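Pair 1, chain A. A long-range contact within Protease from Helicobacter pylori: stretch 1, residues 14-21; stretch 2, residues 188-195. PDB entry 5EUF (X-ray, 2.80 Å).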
# COMPACT_ATOMS: atom_id res chain seq x y z
N LYS A 14 15.48 -34.80 -3.95
CA LYS A 14 16.01 -34.42 -5.26
C LYS A 14 15.21 -33.28 -5.90
O LYS A 14 15.62 -32.73 -6.92
CB LYS A 14 16.03 -35.62 -6.20
CG LYS A 14 14.66 -36.11 -6.65
CD LYS A 14 14.80 -37.22 -7.69
CE LYS A 14 13.45 -37.62 -8.26
NZ LYS A 14 13.58 -38.66 -9.31
N ASN A 15 14.08 -32.94 -5.30
CA ASN A 15 13.25 -31.85 -5.80
C ASN A 15 13.34 -30.62 -4.91
O ASN A 15 12.59 -29.66 -5.09
CB ASN A 15 11.80 -32.30 -5.94
CG ASN A 15 11.28 -32.98 -4.68
OD1 ASN A 15 11.89 -32.88 -3.62
ND2 ASN A 15 10.16 -33.67 -4.81
N GLY A 16 14.25 -30.66 -3.94
CA GLY A 16 14.47 -29.52 -3.06
C GLY A 16 13.61 -29.52 -1.81
O GLY A 16 13.73 -28.63 -0.98
N LEU A 17 12.75 -30.52 -1.68
CA LEU A 17 11.91 -30.65 -0.49
C LEU A 17 12.75 -31.05 0.72
O LEU A 17 13.50 -32.03 0.67
CB LEU A 17 10.80 -31.67 -0.71
CG LEU A 17 9.85 -31.83 0.49
CD1 LEU A 17 8.65 -30.92 0.34
CD2 LEU A 17 9.43 -33.27 0.68
N GLN A 18 12.62 -30.29 1.80
CA GLN A 18 13.33 -30.59 3.03
C GLN A 18 12.48 -31.46 3.94
O GLN A 18 11.30 -31.21 4.14
CB GLN A 18 13.73 -29.30 3.75
CG GLN A 18 14.54 -29.52 5.02
CD GLN A 18 15.05 -28.23 5.62
OE1 GLN A 18 14.65 -27.14 5.21
NE2 GLN A 18 15.95 -28.34 6.59
N VAL A 19 13.10 -32.50 4.50
CA VAL A 19 12.40 -33.40 5.41
C VAL A 19 13.07 -33.40 6.77
O VAL A 19 14.25 -33.75 6.89
CB VAL A 19 12.35 -34.84 4.87
CG1 VAL A 19 11.32 -35.66 5.62
CG2 VAL A 19 12.04 -34.84 3.38
N VAL A 20 12.32 -33.01 7.80
CA VAL A 20 12.87 -32.92 9.15
C VAL A 20 12.14 -33.86 10.11
O VAL A 20 10.93 -33.76 10.30
CB VAL A 20 12.79 -31.49 9.70
CG1 VAL A 20 13.40 -31.43 11.10
CG2 VAL A 20 13.50 -30.52 8.76
N SER A 21 12.90 -34.77 10.71
CA SER A 21 12.37 -35.72 11.67
C SER A 21 12.84 -35.37 13.08
O SER A 21 14.04 -35.25 13.33
CB SER A 21 12.79 -37.15 11.31
OG SER A 21 12.48 -38.06 12.35
N GLN A 188 5.59 -25.23 -4.60
CA GLN A 188 6.53 -26.19 -5.17
C GLN A 188 7.23 -26.93 -4.05
O GLN A 188 7.40 -26.39 -2.95
CB GLN A 188 7.55 -25.48 -6.06
CG GLN A 188 6.94 -24.56 -7.10
CD GLN A 188 7.99 -23.98 -8.03
OE1 GLN A 188 8.88 -24.68 -8.50
NE2 GLN A 188 7.89 -22.68 -8.30
N PRO A 189 7.63 -28.18 -4.31
CA PRO A 189 8.42 -28.97 -3.35
C PRO A 189 9.68 -28.24 -2.88
O PRO A 189 10.04 -28.33 -1.70
CB PRO A 189 8.79 -30.22 -4.15
CG PRO A 189 7.68 -30.36 -5.14
CD PRO A 189 7.25 -28.97 -5.49
N LYS A 190 10.32 -27.50 -3.78
CA LYS A 190 11.51 -26.73 -3.45
C LYS A 190 11.20 -25.61 -2.45
O LYS A 190 12.11 -25.06 -1.83
CB LYS A 190 12.12 -26.13 -4.72
N ASN A 191 9.92 -25.30 -2.29
CA ASN A 191 9.50 -24.24 -1.39
C ASN A 191 8.76 -24.81 -0.17
O ASN A 191 8.15 -24.07 0.60
CB ASN A 191 8.60 -23.24 -2.13
CG ASN A 191 8.46 -21.92 -1.39
OD1 ASN A 191 9.40 -21.44 -0.75
ND2 ASN A 191 7.27 -21.33 -1.47
N ALA A 192 8.82 -26.13 -0.01
CA ALA A 192 8.06 -26.79 1.05
C ALA A 192 8.94 -27.60 2.00
O ALA A 192 10.02 -28.05 1.63
CB ALA A 192 6.99 -27.69 0.44
N ILE A 193 8.46 -27.77 3.23
CA ILE A 193 9.15 -28.55 4.25
C ILE A 193 8.21 -29.54 4.91
O ILE A 193 7.15 -29.16 5.40
CB ILE A 193 9.76 -27.65 5.34
CG1 ILE A 193 10.78 -26.68 4.76
CG2 ILE A 193 10.39 -28.50 6.44
CD1 ILE A 193 11.33 -25.69 5.77
N VAL A 194 8.59 -30.82 4.92
CA VAL A 194 7.81 -31.84 5.61
C VAL A 194 8.45 -32.15 6.96
O VAL A 194 9.57 -32.67 7.03
CB VAL A 194 7.70 -33.13 4.78
CG1 VAL A 194 6.95 -34.20 5.56
CG2 VAL A 194 7.00 -32.85 3.45
N LEU A 195 7.73 -31.82 8.03
CA LEU A 195 8.24 -31.97 9.39
C LEU A 195 7.44 -33.01 10.16
O LEU A 195 6.21 -32.94 10.21
CB LEU A 195 8.19 -30.62 10.11
CG LEU A 195 8.47 -30.57 11.61
CD1 LEU A 195 9.93 -30.89 11.90
CD2 LEU A 195 8.09 -29.22 12.19

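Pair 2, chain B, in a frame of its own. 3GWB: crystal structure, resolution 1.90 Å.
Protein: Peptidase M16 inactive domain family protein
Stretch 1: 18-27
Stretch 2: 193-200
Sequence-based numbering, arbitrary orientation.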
# COMPACT_ATOMS: atom_id res chain seq x y z
N SER B 18 24.25 -21.67 -13.56
CA SER B 18 23.69 -22.30 -12.38
C SER B 18 24.74 -22.35 -11.29
O SER B 18 25.94 -22.33 -11.58
CB SER B 18 23.21 -23.72 -12.71
OG SER B 18 22.13 -23.68 -13.62
N THR B 19 24.30 -22.39 -10.04
CA THR B 19 25.25 -22.48 -8.92
C THR B 19 25.48 -23.96 -8.62
O THR B 19 24.80 -24.83 -9.17
CB THR B 19 24.68 -21.82 -7.64
OG1 THR B 19 23.52 -22.54 -7.22
CG2 THR B 19 24.34 -20.36 -7.89
N ALA B 20 26.42 -24.24 -7.73
CA ALA B 20 26.72 -25.63 -7.36
C ALA B 20 25.53 -26.33 -6.71
O ALA B 20 25.51 -27.56 -6.64
CB ALA B 20 27.93 -25.67 -6.43
N GLU B 21 24.55 -25.56 -6.23
CA GLU B 21 23.36 -26.14 -5.60
C GLU B 21 22.23 -26.36 -6.59
O GLU B 21 21.16 -26.84 -6.23
CB GLU B 21 22.80 -25.24 -4.49
CG GLU B 21 23.60 -25.19 -3.22
CD GLU B 21 24.95 -24.57 -3.43
OE1 GLU B 21 25.04 -23.62 -4.24
OE2 GLU B 21 25.92 -25.02 -2.78
N GLY B 22 22.46 -26.00 -7.85
CA GLY B 22 21.44 -26.17 -8.86
C GLY B 22 20.51 -24.98 -9.01
O GLY B 22 19.46 -25.09 -9.65
N ALA B 23 20.86 -23.85 -8.42
CA ALA B 23 20.02 -22.66 -8.55
C ALA B 23 20.23 -22.00 -9.91
O ALA B 23 21.36 -21.87 -10.39
CB ALA B 23 20.33 -21.66 -7.42
N LYS B 24 19.14 -21.58 -10.54
CA LYS B 24 19.23 -20.92 -11.83
C LYS B 24 19.53 -19.44 -11.60
O LYS B 24 18.82 -18.77 -10.86
CB LYS B 24 17.91 -21.05 -12.59
CG LYS B 24 17.39 -22.47 -12.71
CD LYS B 24 16.01 -22.50 -13.35
CE LYS B 24 16.04 -21.99 -14.78
NZ LYS B 24 16.94 -22.83 -15.62
N VAL B 25 20.59 -18.94 -12.24
CA VAL B 25 20.96 -17.53 -12.11
C VAL B 25 20.81 -16.76 -13.43
O VAL B 25 21.23 -17.24 -14.49
CB VAL B 25 22.44 -17.38 -11.65
CG1 VAL B 25 22.77 -15.92 -11.42
CG2 VAL B 25 22.70 -18.19 -10.39
N LEU B 26 20.19 -15.58 -13.37
CA LEU B 26 20.05 -14.73 -14.56
C LEU B 26 20.57 -13.36 -14.17
O LEU B 26 20.23 -12.83 -13.10
CB LEU B 26 18.60 -14.64 -15.03
CG LEU B 26 18.07 -15.90 -15.72
CD1 LEU B 26 17.72 -16.97 -14.67
CD2 LEU B 26 16.84 -15.53 -16.53
N PHE B 27 21.38 -12.76 -15.03
CA PHE B 27 22.00 -11.48 -14.73
C PHE B 27 22.09 -10.52 -15.90
O PHE B 27 22.37 -10.92 -17.03
CB PHE B 27 23.40 -11.75 -14.18
CG PHE B 27 24.29 -10.54 -14.13
CD1 PHE B 27 24.02 -9.49 -13.26
CD2 PHE B 27 25.41 -10.46 -14.95
CE1 PHE B 27 24.86 -8.37 -13.21
CE2 PHE B 27 26.26 -9.36 -14.91
CZ PHE B 27 25.98 -8.32 -14.03
N ALA B 193 14.68 -24.54 -0.53
CA ALA B 193 15.93 -25.22 -0.86
C ALA B 193 16.54 -24.55 -2.10
O ALA B 193 15.83 -24.09 -2.99
CB ALA B 193 15.67 -26.71 -1.13
N ALA B 194 17.86 -24.49 -2.14
CA ALA B 194 18.58 -23.86 -3.24
C ALA B 194 18.19 -24.39 -4.62
O ALA B 194 18.12 -23.64 -5.59
CB ALA B 194 20.08 -24.01 -3.02
N GLY B 195 17.95 -25.69 -4.71
CA GLY B 195 17.57 -26.26 -6.00
C GLY B 195 16.19 -25.83 -6.45
O GLY B 195 15.81 -26.06 -7.60
N ASN B 196 15.44 -25.18 -5.56
CA ASN B 196 14.07 -24.74 -5.85
C ASN B 196 13.96 -23.23 -6.05
O ASN B 196 12.86 -22.67 -6.03
CB ASN B 196 13.15 -25.16 -4.69
CG ASN B 196 11.69 -25.17 -5.07
OD1 ASN B 196 11.31 -25.74 -6.09
ND2 ASN B 196 10.85 -24.54 -4.24
N VAL B 197 15.09 -22.56 -6.25
CA VAL B 197 15.06 -21.11 -6.42
C VAL B 197 15.68 -20.58 -7.71
O VAL B 197 16.55 -21.21 -8.32
CB VAL B 197 15.78 -20.41 -5.24
CG1 VAL B 197 17.29 -20.55 -5.40
CG2 VAL B 197 15.36 -18.93 -5.16
N VAL B 198 15.20 -19.41 -8.13
CA VAL B 198 15.72 -18.72 -9.30
C VAL B 198 16.36 -17.46 -8.74
O VAL B 198 15.73 -16.74 -7.98
CB VAL B 198 14.61 -18.30 -10.28
CG1 VAL B 198 15.21 -17.41 -11.38
CG2 VAL B 198 13.97 -19.53 -10.91
N ILE B 199 17.61 -17.19 -9.13
CA ILE B 199 18.32 -16.02 -8.64
C ILE B 199 18.48 -15.01 -9.77
O ILE B 199 19.19 -15.26 -10.74
CB ILE B 199 19.72 -16.41 -8.12
CG1 ILE B 199 19.57 -17.36 -6.93
CG2 ILE B 199 20.51 -15.18 -7.71
CD1 ILE B 199 20.88 -18.02 -6.53
N ALA B 200 17.80 -13.87 -9.65
CA ALA B 200 17.86 -12.83 -10.68
C ALA B 200 18.59 -11.62 -10.13
O ALA B 200 18.32 -11.16 -9.03
CB ALA B 200 16.44 -12.45 -11.10

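Both pairs join two parallel strands, and the N, CA and C atoms of 14 central residues superpose with an RMSD of 0.5 Å. In pair 1 the strands run at 21° to each other, in pair 2 at 18°. The same ladder binds them. A weak hydrogen bond opens it (Gln A18 N to Ala A192 O, 3.4 Å; Lys B24 N to Val B197 O, 3.4 Å), and two stronger ones follow: Val A194 N to Gln A18 O, 2.8 Å, and Val A20 N to Val A194 O, 2.9 Å, matched by Ile B199 N to Lys B24 O, 2.6 Å, and Leu B26 N to Ile B199 O, 2.8 Å. One residue, Val A194 or Ile B199, thus both gives and accepts, as parallel pairing requires.

Ahead of the strands, Gly A16 matches Gly B22. Both have phi near 90°, where a CB would be jammed against the preceding carbonyl oxygen; in pair 1 it would also lie 3.1 Å from Lys A190 CB. The position matching Lys A190 is Gly B195, which has no side chain at all.

Before the glycine, Asn A15 and Glu B21 both direct CA-to-CB toward the second stretch. Pro A189 matches Ala B194; both are compact and apolar and point toward the first stretch. Asn A15 CG lies 3.8 Å from Pro A189 CB, while its OD1 accepts a hydrogen bond from Leu A17 N at 3.2 Å, so a short amide both packs and braces the loop. In pair 2, Glu B21 CB meets Ala B194 CB at 3.3 Å, and the end of the longer chain leads away. There Thr B19 OG1 receives Ala B23 N at 3.2 Å, so a different residue supports the corresponding amide.

The clearest exchange of bulk follows. Leu A17 reaches Ala A192 CB with CD1 at 3.6 Å and Val A194 CG2 with CD2 at 3.7 Å. Its counterpart, Ala B23, is small, but its partners are larger: Ala B23 CB lies 3.8 Å from both Val B197 CG1 and Ile B199 CD1. The apolar contact is kept with the bulk moved across the interface.

Along the strands, Val A19 and Val B25 coincide, their compact branched side chains sharing a face with Val A194 and Ile B199 respectively. On the other face, Val A20 CG1 touches Leu A195 CD1 at 3.6 Å. Pair 2 places the leucine on the first strand and alanine on the second: Leu B26 CD1 approaches Val B198 CG1 at 4.2 Å, much as Val A20 CG2 lies 4.4 Å from Ile A193 CG2; what is missing in pair 2 is the contact with a long side chain at the Leu A195 position, which is Ala B200. On that same face, Gln A18 and Lys B24 occupy partly exposed sites. Lys B24 CD lies 4.4 Å from Val B198 CG2 while its end leads away; in Gln A18 the end itself comes near, OE1 lying 3.7 Å from Ile A193 CD1, and NE2 is hydrogen-bonded elsewhere in the structure.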